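Local coordinates for putative beta-lactamase-inhibitor-like PepSY-like domain-containing protein (PDB 3ELG) that is of unknown function but is a putative periplasmic protein with a fold like that of beta-lactamase inhibitor protein, at residues T42-E54 against F57-K69. Sequence-based numbering, arbitrary orientation. Where two conformers were deposited one is given.
Sequences TTSYDVKLADGIE and FNSKGEWLEIDCK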
loop_
_atom_site.group_PDB
_atom_site.type_symbol
_atom_site.label_atom_id
_atom_site.label_comp_id
_atom_site.label_asym_id
_atom_site.label_seq_id
_atom_site.Cartn_x
_atom_site.Cartn_y
_atom_site.Cartn_z
ATOM N N THR A 42 9.356 8.186 -14.021
ATOM C CA THR A 42 8.187 7.251 -14.054
ATOM C C THR A 42 7.097 7.828 -13.196
ATOM O O THR A 42 7.377 8.356 -12.134
ATOM C CB THR A 42 8.631 5.875 -13.528
ATOM O OG1 THR A 42 9.581 5.316 -14.465
ATOM C CG2 THR A 42 7.489 4.912 -13.352
ATOM N N THR A 43 5.858 7.697 -13.668
ATOM C CA THR A 43 4.701 8.216 -12.950
ATOM C C THR A 43 4.201 7.250 -11.895
ATOM O O THR A 43 4.141 6.041 -12.102
ATOM C CB THR A 43 3.573 8.583 -13.933
ATOM O OG1 THR A 43 4.055 9.531 -14.916
ATOM C CG2 THR A 43 2.361 9.165 -13.173
ATOM N N SER A 44 3.929 7.814 -10.725
ATOM C CA SER A 44 3.171 7.151 -9.660
ATOM C C SER A 44 2.084 8.063 -9.149
ATOM O O SER A 44 2.023 9.245 -9.424
ATOM C CB SER A 44 4.045 6.631 -8.512
ATOM O OG SER A 44 4.750 7.682 -7.891
ATOM N N TYR A 45 1.193 7.424 -8.426
ATOM C CA TYR A 45 -0.007 8.063 -7.918
ATOM C C TYR A 45 -0.075 7.831 -6.414
ATOM O O TYR A 45 -0.115 6.703 -5.937
ATOM C CB TYR A 45 -1.265 7.435 -8.561
ATOM C CG TYR A 45 -1.248 7.536 -10.066
ATOM C CD1 TYR A 45 -0.552 6.619 -10.852
ATOM C CD2 TYR A 45 -1.823 8.622 -10.689
ATOM C CE1 TYR A 45 -0.509 6.750 -12.235
ATOM C CE2 TYR A 45 -1.783 8.793 -12.038
ATOM C CZ TYR A 45 -1.097 7.859 -12.831
ATOM O OH TYR A 45 -1.042 8.025 -14.207
ATOM N N ASP A 46 -0.082 8.926 -5.687
ATOM C CA ASP A 46 -0.235 8.875 -4.251
ATOM C C ASP A 46 -1.598 9.407 -3.910
ATOM O O ASP A 46 -1.899 10.579 -4.135
ATOM C CB ASP A 46 0.853 9.701 -3.574
ATOM C CG ASP A 46 2.213 9.031 -3.631
ATOM O OD1 ASP A 46 2.302 7.777 -3.604
ATOM O OD2 ASP A 46 3.215 9.771 -3.687
ATOM N N VAL A 47 -2.432 8.520 -3.400
ATOM C CA VAL A 47 -3.845 8.822 -3.193
ATOM C C VAL A 47 -4.207 8.894 -1.741
ATOM O O VAL A 47 -3.922 7.997 -0.991
ATOM C CB VAL A 47 -4.707 7.708 -3.866
ATOM C CG1 VAL A 47 -6.188 8.012 -3.690
ATOM C CG2 VAL A 47 -4.311 7.538 -5.361
ATOM N N LYS A 48 -4.840 9.994 -1.346
ATOM C CA LYS A 48 -5.399 10.135 -0.016
ATOM C C LYS A 48 -6.884 9.870 -0.106
ATOM O O LYS A 48 -7.574 10.430 -0.992
ATOM C CB LYS A 48 -5.174 11.565 0.499
ATOM C CG LYS A 48 -5.705 11.844 1.865
ATOM C CD LYS A 48 -5.039 10.969 2.884
ATOM C CE LYS A 48 -3.896 11.637 3.597
ATOM N NZ LYS A 48 -3.736 11.033 4.967
ATOM N N LEU A 49 -7.359 8.972 0.757
ATOM C CA LEU A 49 -8.792 8.739 0.880
ATOM C C LEU A 49 -9.364 9.679 1.960
ATOM O O LEU A 49 -8.623 10.148 2.821
ATOM C CB LEU A 49 -9.057 7.290 1.230
ATOM C CG LEU A 49 -8.479 6.293 0.251
ATOM C CD1 LEU A 49 -8.913 4.814 0.692
ATOM C CD2 LEU A 49 -8.846 6.572 -1.226
ATOM N N ALA A 50 -10.665 9.924 1.890
ATOM C CA ALA A 50 -11.298 10.929 2.739
ATOM C C ALA A 50 -11.200 10.561 4.217
ATOM O O ALA A 50 -11.186 11.435 5.085
ATOM C CB ALA A 50 -12.794 11.166 2.318
ATOM N N ASP A 51 -11.115 9.271 4.490
ATOM C CA ASP A 51 -10.950 8.754 5.845
ATOM C C ASP A 51 -9.514 8.708 6.359
ATOM O O ASP A 51 -9.241 8.288 7.494
ATOM C CB ASP A 51 -11.636 7.380 5.997
ATOM C CG ASP A 51 -10.897 6.249 5.329
ATOM O OD1 ASP A 51 -9.885 6.491 4.644
ATOM O OD2 ASP A 51 -11.383 5.090 5.468
ATOM N N GLY A 52 -8.596 9.171 5.531
ATOM C CA GLY A 52 -7.194 9.306 5.931
ATOM C C GLY A 52 -6.279 8.206 5.406
ATOM O O GLY A 52 -5.061 8.299 5.463
ATOM N N ILE A 53 -6.870 7.116 4.919
ATOM C CA ILE A 53 -6.055 6.059 4.320
ATOM C C ILE A 53 -5.231 6.600 3.151
ATOM O O ILE A 53 -5.712 7.436 2.393
ATOM C CB ILE A 53 -6.924 4.837 3.895
ATOM C CG1 ILE A 53 -7.515 4.141 5.145
ATOM C CG2 ILE A 53 -6.154 3.837 3.020
ATOM C CD1 ILE A 53 -8.516 3.057 4.776
ATOM N N GLU A 54 -4.000 6.076 2.977
ATOM C CA GLU A 54 -3.119 6.533 1.898
ATOM C C GLU A 54 -2.682 5.312 1.118
ATOM O O GLU A 54 -2.258 4.293 1.696
ATOM C CB GLU A 54 -1.897 7.262 2.490
ATOM C CG GLU A 54 -2.293 8.472 3.268
ATOM C CD GLU A 54 -1.109 9.179 3.912
ATOM O OE1 GLU A 54 0.033 8.816 3.604
ATOM O OE2 GLU A 54 -1.339 10.082 4.743
ATOM N N PHE A 57 0.207 3.901 -5.992
ATOM C CA PHE A 57 0.105 3.037 -7.151
ATOM C C PHE A 57 1.190 3.359 -8.172
ATOM O O PHE A 57 1.639 4.524 -8.290
ATOM C CB PHE A 57 -1.216 3.207 -7.878
ATOM C CG PHE A 57 -2.418 2.932 -7.019
ATOM C CD1 PHE A 57 -3.006 3.945 -6.285
ATOM C CD2 PHE A 57 -2.995 1.668 -6.982
ATOM C CE1 PHE A 57 -4.099 3.678 -5.502
ATOM C CE2 PHE A 57 -4.077 1.382 -6.174
ATOM C CZ PHE A 57 -4.657 2.379 -5.450
ATOM N N ASN A 58 1.567 2.340 -8.924
ATOM C CA ASN A 58 2.513 2.563 -10.041
ATOM C C ASN A 58 1.824 3.091 -11.254
ATOM O O ASN A 58 0.640 3.399 -11.229
ATOM C CB ASN A 58 3.384 1.320 -10.346
ATOM C CG ASN A 58 2.613 0.180 -10.973
ATOM O OD1 ASN A 58 1.473 0.339 -11.427
ATOM N ND2 ASN A 58 3.270 -1.002 -11.059
ATOM N N SER A 59 2.597 3.188 -12.330
ATOM C CA SER A 59 2.129 3.867 -13.536
ATOM C C SER A 59 0.969 3.160 -14.186
ATOM O O SER A 59 0.187 3.782 -14.940
ATOM C CB SER A 59 3.261 4.129 -14.536
ATOM O OG SER A 59 3.688 2.919 -15.120
ATOM N N LYS A 60 0.860 1.866 -13.871
ATOM C CA LYS A 60 -0.173 0.969 -14.382
ATOM C C LYS A 60 -1.353 0.785 -13.436
ATOM O O LYS A 60 -2.307 0.039 -13.728
ATOM C CB LYS A 60 0.436 -0.384 -14.704
ATOM C CG LYS A 60 1.469 -0.267 -15.785
ATOM C CD LYS A 60 2.314 -1.508 -15.902
ATOM C CE LYS A 60 1.465 -2.715 -16.209
ATOM N NZ LYS A 60 2.307 -3.820 -16.775
ATOM N N GLY A 61 -1.311 1.483 -12.314
ATOM C CA GLY A 61 -2.386 1.354 -11.338
ATOM C C GLY A 61 -2.277 0.137 -10.421
ATOM O O GLY A 61 -3.228 -0.225 -9.724
ATOM N N GLU A 62 -1.110 -0.506 -10.414
ATOM C CA GLU A 62 -0.850 -1.588 -9.435
ATOM C C GLU A 62 -0.347 -1.033 -8.114
ATOM O O GLU A 62 0.488 -0.154 -8.058
ATOM C CB GLU A 62 0.160 -2.585 -9.971
ATOM C CG GLU A 62 -0.313 -3.214 -11.273
ATOM C CD GLU A 62 0.784 -3.855 -12.062
ATOM O OE1 GLU A 62 1.930 -3.358 -12.092
ATOM O OE2 GLU A 62 0.466 -4.861 -12.718
ATOM N N TRP A 63 -0.935 -1.484 -7.031
ATOM C CA TRP A 63 -0.566 -0.894 -5.749
ATOM C C TRP A 63 0.871 -1.186 -5.346
ATOM O O TRP A 63 1.410 -2.278 -5.624
ATOM C CB TRP A 63 -1.522 -1.295 -4.634
ATOM C CG TRP A 63 -1.472 -2.691 -4.275
ATOM C CD1 TRP A 63 -2.215 -3.707 -4.800
ATOM C CD2 TRP A 63 -0.655 -3.281 -3.241
ATOM N NE1 TRP A 63 -1.907 -4.891 -4.165
ATOM C CE2 TRP A 63 -0.943 -4.663 -3.222
ATOM C CE3 TRP A 63 0.294 -2.772 -2.348
ATOM C CZ2 TRP A 63 -0.330 -5.523 -2.320
ATOM C CZ3 TRP A 63 0.884 -3.591 -1.473
ATOM C CH2 TRP A 63 0.615 -4.979 -1.491
ATOM N N LEU A 64 1.453 -0.154 -4.710
ATOM C CA LEU A 64 2.793 -0.198 -4.147
ATOM C C LEU A 64 2.795 -0.112 -2.620
ATOM O O LEU A 64 3.640 -0.693 -1.949
ATOM C CB LEU A 64 3.662 0.941 -4.703
ATOM C CG LEU A 64 3.819 1.007 -6.214
ATOM C CD1 LEU A 64 4.627 2.227 -6.625
ATOM C CD2 LEU A 64 4.402 -0.285 -6.648
ATOM N N GLU A 65 1.886 0.685 -2.074
ATOM C CA GLU A 65 1.802 0.850 -0.648
ATOM C C GLU A 65 0.363 1.040 -0.281
ATOM O O GLU A 65 -0.398 1.727 -0.968
ATOM C CB GLU A 65 2.632 2.030 -0.175
ATOM C CG GLU A 65 2.581 2.211 1.315
ATOM C CD GLU A 65 3.309 3.429 1.746
ATOM O OE1 GLU A 65 4.562 3.392 1.741
ATOM O OE2 GLU A 65 2.633 4.426 2.077
ATOM N N ILE A 66 -0.002 0.371 0.802
ATOM C CA ILE A 66 -1.338 0.479 1.383
ATOM C C ILE A 66 -1.168 0.823 2.848
ATOM O O ILE A 66 -0.721 -0.015 3.642
ATOM C CB ILE A 66 -2.146 -0.815 1.228
ATOM C CG1 ILE A 66 -2.329 -1.173 -0.236
ATOM C CG2 ILE A 66 -3.523 -0.721 1.915
ATOM C CD1 ILE A 66 -2.782 -2.593 -0.467
ATOM N N ASP A 67 -1.550 2.050 3.206
ATOM C CA ASP A 67 -1.372 2.569 4.575
ATOM C C ASP A 67 -2.720 2.861 5.240
ATOM O O ASP A 67 -3.350 3.890 4.981
ATOM C CB ASP A 67 -0.457 3.808 4.595
ATOM C CG ASP A 67 -0.118 4.278 5.999
ATOM O OD1 ASP A 67 -0.609 3.690 6.996
ATOM O OD2 ASP A 67 0.704 5.231 6.089
ATOM N N CYS A 68 -3.146 1.916 6.071
ATOM C CA CYS A 68 -4.433 2.038 6.778
ATOM C C CYS A 68 -4.360 2.706 8.140
ATOM O O CYS A 68 -5.329 2.744 8.879
ATOM C CB CYS A 68 -5.120 0.708 6.864
ATOM S SG CYS A 68 -5.532 0.051 5.193
ATOM N N LYS A 69 -3.197 3.285 8.394
ATOM C CA LYS A 69 -2.970 4.165 9.528
ATOM C C LYS A 69 -3.053 3.421 10.861
ATOM O O LYS A 69 -2.061 2.852 11.295
ATOM C CB LYS A 69 -3.930 5.325 9.466
ATOM C CG LYS A 69 -3.750 6.155 8.185
ATOM C CD LYS A 69 -2.351 6.696 8.055
ATOM C CE LYS A 69 -2.221 7.645 6.902
ATOM N NZ LYS A 69 -0.782 7.970 6.606
HETATM O O HOH W 1 0.482 6.499 -15.418
#
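Tyr-45 and Phe-57 form an antiparallel hydrogen-bonded pair, as do Glu-54 and Asp-67; the two pairs lie at opposite ends of strand 54-57, the middle strand of a meander with 43-49 and 63-67. Tyr-45 N gives a nearly straight bond to Phe-57 O (2.9 Å, 166°), and Phe-57 N returns one to Tyr-45 O. The Phe-57 ring meets Val-47 CG2 with its CD1-CE1 edge, 3.9 Å from CE1. With CG anti to its carbonyl carbon (chi1 -58°), Tyr-45 sets its ring edge beside Asn-58 O. Its OH shares a water with Ser-59 O. In this BLIP-like antiparallel sheet, helix 15-24 covers Phe-57 through Ala-17 and Met-20. At the other end, Glu-54 N bonds Asp-67 O, and Asp-67 N bonds Glu-54 O at 2.8 Å. Ile-53 packs its CG2 against the same Asp-67 O. Lys-69 NZ makes a salt bridge to Glu-54 OE2 (2.9 Å) and another to Asp-67 OD2, which it meets from well above the carboxylate plane. This amine would probably balance the two carboxylates, whose oxygens Glu-54 OE1 and Asp-67 OD2 are 4.4 Å apart. Asp-67 OD1 accepts from Lys-69 N in an Asx turn.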